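PDB 2QN0: neurotoxin, which is the zinc protease light chain of botulinum neurotoxin type C, which cleaves SNARE proteins needed for synaptic vesicle fusion and has dual substrate specificity. Local coordinates for residues K323-L326 and I327-Y330; V342-N345 and K346-L350. All coordinates share one frame; numbering follows the deposited sequence.

Interaction 1: residues K323-L326 and I327-Y330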
ATOM      1  N   LYS A 323     -17.353  17.384  -7.633  1.00 21.04           N
ATOM      2  CA  LYS A 323     -18.579  16.637  -7.397  1.00 21.52           C
ATOM      3  C   LYS A 323     -18.624  15.543  -8.465  1.00 21.50           C
ATOM      4  O   LYS A 323     -18.895  14.380  -8.171  1.00 19.90           O
ATOM      5  CB  LYS A 323     -19.794  17.562  -7.528  1.00 23.33           C
ATOM      6  CG  LYS A 323     -21.139  16.853  -7.471  1.00 27.20           C
ATOM      7  CD  LYS A 323     -22.276  17.867  -7.501  1.00 28.68           C
ATOM      8  CE  LYS A 323     -23.632  17.185  -7.565  1.00 30.01           C
ATOM      9  NZ  LYS A 323     -24.733  18.188  -7.626  1.00 31.30           N
ATOM     10  N   GLN A 324     -18.336  15.919  -9.708  1.00 20.14           N
ATOM     11  CA  GLN A 324     -18.341  14.962 -10.811  1.00 20.73           C
ATOM     12  C   GLN A 324     -17.276  13.878 -10.652  1.00 20.71           C
ATOM     13  O   GLN A 324     -17.522  12.710 -10.954  1.00 18.90           O
ATOM     14  CB  GLN A 324     -18.139  15.686 -12.143  1.00 24.35           C
ATOM     15  CG  GLN A 324     -19.314  16.562 -12.543  1.00 30.19           C
ATOM     16  CD  GLN A 324     -20.617  15.783 -12.607  1.00 33.29           C
ATOM     17  OE1 GLN A 324     -20.708  14.763 -13.291  1.00 35.83           O
ATOM     18  NE2 GLN A 324     -21.632  16.262 -11.895  1.00 34.91           N
ATOM     19  N   LYS A 325     -16.093  14.266 -10.187  1.00 18.76           N
ATOM     20  CA  LYS A 325     -15.014  13.302  -9.991  1.00 19.45           C
ATOM     21  C   LYS A 325     -15.397  12.273  -8.930  1.00 18.26           C
ATOM     22  O   LYS A 325     -15.139  11.077  -9.085  1.00 18.89           O
ATOM     23  CB  LYS A 325     -13.724  14.017  -9.570  1.00 20.71           C
ATOM     24  CG  LYS A 325     -13.078  14.837 -10.680  1.00 25.25           C
ATOM     25  CD  LYS A 325     -11.751  15.446 -10.234  1.00 27.83           C
ATOM     26  CE  LYS A 325     -11.082  16.193 -11.387  1.00 31.43           C
ATOM     27  NZ  LYS A 325      -9.774  16.791 -10.998  1.00 34.18           N
ATOM     28  N   LEU A 326     -16.015  12.743  -7.853  1.00 18.06           N
ATOM     29  CA  LEU A 326     -16.422  11.852  -6.771  1.00 18.01           C
ATOM     30  C   LEU A 326     -17.591  10.959  -7.189  1.00 18.25           C
ATOM     31  O   LEU A 326     -17.682   9.807  -6.763  1.00 18.73           O
ATOM     32  CB  LEU A 326     -16.759  12.676  -5.529  1.00 17.64           C
ATOM     33  CG  LEU A 326     -15.523  13.405  -4.984  1.00 18.27           C
ATOM     34  CD1 LEU A 326     -15.926  14.496  -4.010  1.00 15.99           C
ATOM     35  CD2 LEU A 326     -14.598  12.396  -4.313  1.00 20.00           C
ATOM     36  N   ILE A 327     -18.481  11.486  -8.025  1.00 19.06           N
ATOM     37  CA  ILE A 327     -19.604  10.692  -8.516  1.00 19.58           C
ATOM     38  C   ILE A 327     -19.045   9.504  -9.301  1.00 20.02           C
ATOM     39  O   ILE A 327     -19.527   8.378  -9.170  1.00 19.30           O
ATOM     40  CB  ILE A 327     -20.526  11.532  -9.436  1.00 21.05           C
ATOM     41  CG1 ILE A 327     -21.313  12.539  -8.591  1.00 19.96           C
ATOM     42  CG2 ILE A 327     -21.457  10.615 -10.222  1.00 20.38           C
ATOM     43  CD1 ILE A 327     -22.100  13.555  -9.403  1.00 20.61           C
ATOM     44  N   ARG A 328     -18.014   9.754 -10.109  1.00 18.85           N
ATOM     45  CA  ARG A 328     -17.393   8.687 -10.890  1.00 19.00           C
ATOM     46  C   ARG A 328     -16.657   7.692  -9.989  1.00 18.65           C
ATOM     47  O   ARG A 328     -16.702   6.485 -10.221  1.00 18.51           O
ATOM     48  CB  ARG A 328     -16.409   9.260 -11.918  1.00 21.55           C
ATOM     49  CG  ARG A 328     -17.063   9.995 -13.087  1.00 25.24           C
ATOM     50  CD  ARG A 328     -16.061  10.247 -14.213  1.00 28.22           C
ATOM     51  NE  ARG A 328     -15.020  11.211 -13.855  1.00 31.25           N
ATOM     52  CZ  ARG A 328     -15.154  12.532 -13.939  1.00 32.66           C
ATOM     53  NH1 ARG A 328     -16.288  13.065 -14.372  1.00 32.25           N
ATOM     54  NH2 ARG A 328     -14.144  13.323 -13.599  1.00 33.15           N
ATOM     55  N   LYS A 329     -15.974   8.203  -8.969  1.00 17.08           N
ATOM     56  CA  LYS A 329     -15.235   7.355  -8.034  1.00 16.16           C
ATOM     57  C   LYS A 329     -16.134   6.297  -7.392  1.00 17.04           C
ATOM     58  O   LYS A 329     -15.844   5.101  -7.432  1.00 18.38           O
ATOM     59  CB  LYS A 329     -14.626   8.206  -6.917  1.00 15.33           C
ATOM     60  CG  LYS A 329     -14.034   7.394  -5.765  1.00 14.53           C
ATOM     61  CD  LYS A 329     -13.599   8.288  -4.613  1.00 14.56           C
ATOM     62  CE  LYS A 329     -13.067   7.465  -3.443  1.00 13.99           C
ATOM     63  NZ  LYS A 329     -12.810   8.315  -2.242  1.00 15.07           N
ATOM     64  N   TYR A 330     -17.225   6.761  -6.800  1.00 17.87           N
ATOM     65  CA  TYR A 330     -18.162   5.884  -6.107  1.00 17.67           C
ATOM     66  C   TYR A 330     -19.180   5.205  -7.015  1.00 19.23           C
ATOM     67  O   TYR A 330     -19.983   4.389  -6.554  1.00 19.36           O
ATOM     68  CB  TYR A 330     -18.883   6.684  -5.023  1.00 17.93           C
ATOM     69  CG  TYR A 330     -17.962   7.231  -3.952  1.00 18.00           C
ATOM     70  CD1 TYR A 330     -17.308   6.377  -3.067  1.00 18.15           C
ATOM     71  CD2 TYR A 330     -17.750   8.604  -3.819  1.00 17.18           C
ATOM     72  CE1 TYR A 330     -16.470   6.873  -2.073  1.00 18.05           C
ATOM     73  CE2 TYR A 330     -16.909   9.112  -2.828  1.00 17.24           C
ATOM     74  CZ  TYR A 330     -16.274   8.238  -1.958  1.00 17.05           C
ATOM     75  OH  TYR A 330     -15.447   8.719  -0.966  1.00 16.23           O
TER
HETATM   76  O   HOH W   1     -19.430  12.293 -13.599  1.00 48.45           O

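Interaction 2: residues V342-N345 and K346-L350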
ATOM      1  N   VAL A 342     -27.434   6.399  -4.844  1.00 27.39           N
ATOM      2  CA  VAL A 342     -26.613   5.198  -4.819  1.00 28.37           C
ATOM      3  C   VAL A 342     -27.372   4.031  -5.442  1.00 30.22           C
ATOM      4  O   VAL A 342     -28.498   3.728  -5.047  1.00 31.44           O
ATOM      5  CB  VAL A 342     -26.230   4.805  -3.374  1.00 27.83           C
ATOM      6  CG1 VAL A 342     -25.304   3.599  -3.395  1.00 29.20           C
ATOM      7  CG2 VAL A 342     -25.566   5.977  -2.668  1.00 29.03           C
ATOM      8  N   ASN A 343     -26.757   3.390  -6.427  1.00 29.93           N
ATOM      9  CA  ASN A 343     -27.356   2.237  -7.087  1.00 29.96           C
ATOM     10  C   ASN A 343     -26.744   1.012  -6.412  1.00 31.18           C
ATOM     11  O   ASN A 343     -25.534   0.801  -6.491  1.00 29.47           O
ATOM     12  CB  ASN A 343     -27.019   2.256  -8.581  1.00 31.76           C
ATOM     13  CG  ASN A 343     -27.541   1.035  -9.316  1.00 34.15           C
ATOM     14  OD1 ASN A 343     -27.104  -0.089  -9.068  1.00 34.65           O
ATOM     15  ND2 ASN A 343     -28.483   1.252 -10.228  1.00 35.04           N
ATOM     16  N   ARG A 344     -27.570   0.215  -5.737  1.00 30.29           N
ATOM     17  CA  ARG A 344     -27.071  -0.967  -5.038  1.00 30.61           C
ATOM     18  C   ARG A 344     -26.293  -1.926  -5.929  1.00 29.75           C
ATOM     19  O   ARG A 344     -25.227  -2.405  -5.541  1.00 28.42           O
ATOM     20  CB  ARG A 344     -28.218  -1.720  -4.354  1.00 33.61           C
ATOM     21  CG  ARG A 344     -27.806  -3.082  -3.799  1.00 36.67           C
ATOM     22  CD  ARG A 344     -28.914  -3.717  -2.976  1.00 40.63           C
ATOM     23  NE  ARG A 344     -28.867  -3.293  -1.581  1.00 44.55           N
ATOM     24  CZ  ARG A 344     -27.980  -3.739  -0.696  1.00 46.21           C
ATOM     25  NH1 ARG A 344     -27.065  -4.628  -1.060  1.00 47.49           N
ATOM     26  NH2 ARG A 344     -28.005  -3.298   0.554  1.00 46.54           N
ATOM     27  N   ASN A 345     -26.824  -2.219  -7.111  1.00 28.36           N
ATOM     28  CA  ASN A 345     -26.146  -3.126  -8.032  1.00 29.69           C
ATOM     29  C   ASN A 345     -24.717  -2.665  -8.306  1.00 29.21           C
ATOM     30  O   ASN A 345     -23.777  -3.456  -8.233  1.00 28.70           O
ATOM     31  CB  ASN A 345     -26.923  -3.225  -9.346  1.00 31.82           C
ATOM     32  CG  ASN A 345     -28.017  -4.275  -9.294  1.00 34.65           C
ATOM     33  OD1 ASN A 345     -28.659  -4.466  -8.262  1.00 36.55           O
ATOM     34  ND2 ASN A 345     -28.240  -4.956 -10.411  1.00 37.29           N
ATOM     35  N   LYS A 346     -24.559  -1.385  -8.620  1.00 28.38           N
ATOM     36  CA  LYS A 346     -23.237  -0.835  -8.891  1.00 27.54           C
ATOM     37  C   LYS A 346     -22.356  -0.893  -7.648  1.00 26.10           C
ATOM     38  O   LYS A 346     -21.153  -1.152  -7.742  1.00 25.28           O
ATOM     39  CB  LYS A 346     -23.353   0.608  -9.387  1.00 29.17           C
ATOM     40  CG  LYS A 346     -23.748   0.715 -10.851  1.00 34.26           C
ATOM     41  CD  LYS A 346     -23.869   2.166 -11.286  1.00 38.29           C
ATOM     42  CE  LYS A 346     -23.934   2.276 -12.799  1.00 41.87           C
ATOM     43  NZ  LYS A 346     -25.042   1.466 -13.374  1.00 44.00           N
ATOM     44  N   PHE A 347     -22.951  -0.656  -6.482  1.00 23.62           N
ATOM     45  CA  PHE A 347     -22.187  -0.699  -5.240  1.00 22.86           C
ATOM     46  C   PHE A 347     -21.672  -2.106  -4.959  1.00 24.16           C
ATOM     47  O   PHE A 347     -20.496  -2.301  -4.649  1.00 22.67           O
ATOM     48  CB  PHE A 347     -23.039  -0.257  -4.053  1.00 21.35           C
ATOM     49  CG  PHE A 347     -22.360  -0.456  -2.731  1.00 21.80           C
ATOM     50  CD1 PHE A 347     -21.420   0.460  -2.271  1.00 20.56           C
ATOM     51  CD2 PHE A 347     -22.615  -1.592  -1.970  1.00 20.45           C
ATOM     52  CE1 PHE A 347     -20.743   0.249  -1.074  1.00 20.08           C
ATOM     53  CE2 PHE A 347     -21.945  -1.815  -0.774  1.00 20.83           C
ATOM     54  CZ  PHE A 347     -21.005  -0.895  -0.323  1.00 20.38           C
ATOM     55  N   VAL A 348     -22.564  -3.086  -5.046  1.00 23.18           N
ATOM     56  CA  VAL A 348     -22.185  -4.467  -4.787  1.00 23.14           C
ATOM     57  C   VAL A 348     -21.035  -4.909  -5.685  1.00 23.06           C
ATOM     58  O   VAL A 348     -20.110  -5.586  -5.233  1.00 23.00           O
ATOM     59  CB  VAL A 348     -23.389  -5.417  -4.992  1.00 26.14           C
ATOM     60  CG1 VAL A 348     -22.927  -6.866  -4.979  1.00 28.08           C
ATOM     61  CG2 VAL A 348     -24.406  -5.186  -3.888  1.00 25.63           C
ATOM     62  N   GLU A 349     -21.097  -4.521  -6.954  1.00 22.18           N
ATOM     63  CA  GLU A 349     -20.061  -4.879  -7.912  1.00 23.49           C
ATOM     64  C   GLU A 349     -18.729  -4.242  -7.522  1.00 22.40           C
ATOM     65  O   GLU A 349     -17.686  -4.897  -7.546  1.00 20.24           O
ATOM     66  CB  GLU A 349     -20.468  -4.428  -9.318  1.00 26.62           C
ATOM     67  CG  GLU A 349     -19.398  -4.639 -10.376  1.00 31.95           C
ATOM     68  CD  GLU A 349     -19.840  -4.178 -11.752  1.00 35.50           C
ATOM     69  OE1 GLU A 349     -20.327  -3.033 -11.869  1.00 37.59           O
ATOM     70  OE2 GLU A 349     -19.693  -4.956 -12.718  1.00 38.92           O
ATOM     71  N   LEU A 350     -18.771  -2.964  -7.158  1.00 21.20           N
ATOM     72  CA  LEU A 350     -17.567  -2.247  -6.751  1.00 19.68           C
ATOM     73  C   LEU A 350     -16.977  -2.854  -5.482  1.00 20.22           C
ATOM     74  O   LEU A 350     -15.773  -3.127  -5.407  1.00 17.84           O
ATOM     75  CB  LEU A 350     -17.891  -0.770  -6.506  1.00 19.53           C
ATOM     76  CG  LEU A 350     -16.754   0.091  -5.944  1.00 18.64           C
ATOM     77  CD1 LEU A 350     -15.574   0.076  -6.915  1.00 20.08           C
ATOM     78  CD2 LEU A 350     -17.250   1.518  -5.730  1.00 19.22           C
TER

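Interaction 1: residues K323-L326 and I327-Y330
Ile-327, Arg-328, Lys-329 and Tyr-330 each donate a backbone N-H to the carbonyl four residues earlier, on Lys-323, Gln-324, Lys-325 and Leu-326. This is the alpha-helical pattern of helix 319-330. The bond from Tyr-330 N to Leu-326 O measures 3.1 Å. Gln-324 O also takes a bond from a water, which donates to Gln-324 OE1 as well, at 2.8 Å. The same water weakly accepts from Arg-328 NH1, 3.3 Å away. The Gln-324 chain bends at its second torsion (chi2 -56°), which lets the water bridge its side-chain oxygen and its backbone carbonyl.

Arg-328 is also folded back. One face of its guanidinium lies over Gln-324 O and Lys-325 CA, both offset toward the rim. NH2 sits 3.5 Å from Lys-325 CG, so the guanidinium rests on the aliphatic root of that lysine. Lys-325 NZ instead forms a salt bridge with Glu-321, one turn back.

Lys-329 NZ gives a 3.0 Å hydrogen bond to Tyr-330 OH. NZ also reaches the carbonyls of Ile-114 and Leu-238, and the hydroxyl bonds to Gly-185 O. Ile-327 CD1 lies 3.9 Å from Lys-323 CG and 3.7 Å from the amide nitrogen NE2 of Gln-324. Leu-326 CD2 approaches Tyr-330 CE2 at 4.3 Å. Leu-326 and Ile-327 both pack on Leu-304 of helix 283-304, and the Tyr-330 ring meets Tyr-297 edge-to-face.

The helix is therefore amphipathic. One side carries water, a glutamine and charged chains. On the other, the buried ammonium of Lys-329 is satisfied by three oxygens, which probably favours its charged form and ties the helix to neighbouring parts of the protease.

Interaction 2: residues V342-N345 and K346-L350
Asn-343 is the N-cap of helix 344-357, and its side-chain OD1 accepts the backbone N-H of Lys-346 at 2.9 Å. The N-H...O angle is 163°, with the donor tilted 27° from the plane of the amide. CG lies anti to the backbone N of Asn-343 (chi1 176°), which swings the amide forward to the first turn. There OD1 serves an amide that has no carbonyl four residues earlier within the helix.

The backbone carbonyl of Asn-343 is used too. It accepts from Phe-347 N at 3.0 Å. One residue thus supplies two acceptors to the start of the helix. The regular pattern then continues. Val-348 N donates to Arg-344 O at 2.8 Å, and Glu-349 N donates to Asn-345 O at 3.2 Å. Leu-350 N finds Lys-346 O.

The side chains add van der Waals contacts. The Lys-346 chain runs across the Asn-343 side chain, with CG 3.9 Å from OD1 and CD 4.2 Å from CB. Arg-344 CG lies 4.0 Å from Val-348 CG2, and NH1 of the same arginine is 3.9 Å from that methyl. The arginine bends at its third torsion, and its guanidinium meets the methyl obliquely. Its NH2 is satisfied by a salt bridge to Glu-291 on helix 283-304. Among the residues that touch across the contact, Phe-347 is the buried one. Its ring meets Tyr-297 edge-to-face and touches Leu-294.

The cap gives a first-turn amide a neutral amide oxygen, whose partial negative charge would probably suit the positive end of the helix dipole. The arginine and the phenylalanine, with Val-342 just before the cap, join the largely exposed helix start to helix 283-304.

In the fold
Interaction 1 lies on helix 319-330, and interaction 2 at the start of helix 344-357. Strands 333-334 and 340-341 lie between them along the chain. Their centres are 14 Å apart, and they meet where Leu-350 CD2 packs against the carbonyls of Lys-329 and Tyr-330. Both lean on helix 283-304, and Tyr-297 meets an aromatic ring from each. Interaction 1 is partly buried and sinks a lysine ammonium and a tyrosine hydroxyl among backbone carbonyls. Interaction 2 is a surface contact, where the side-chain polar work falls to a cap within it and to an arginine paired outside it, with Glu-291.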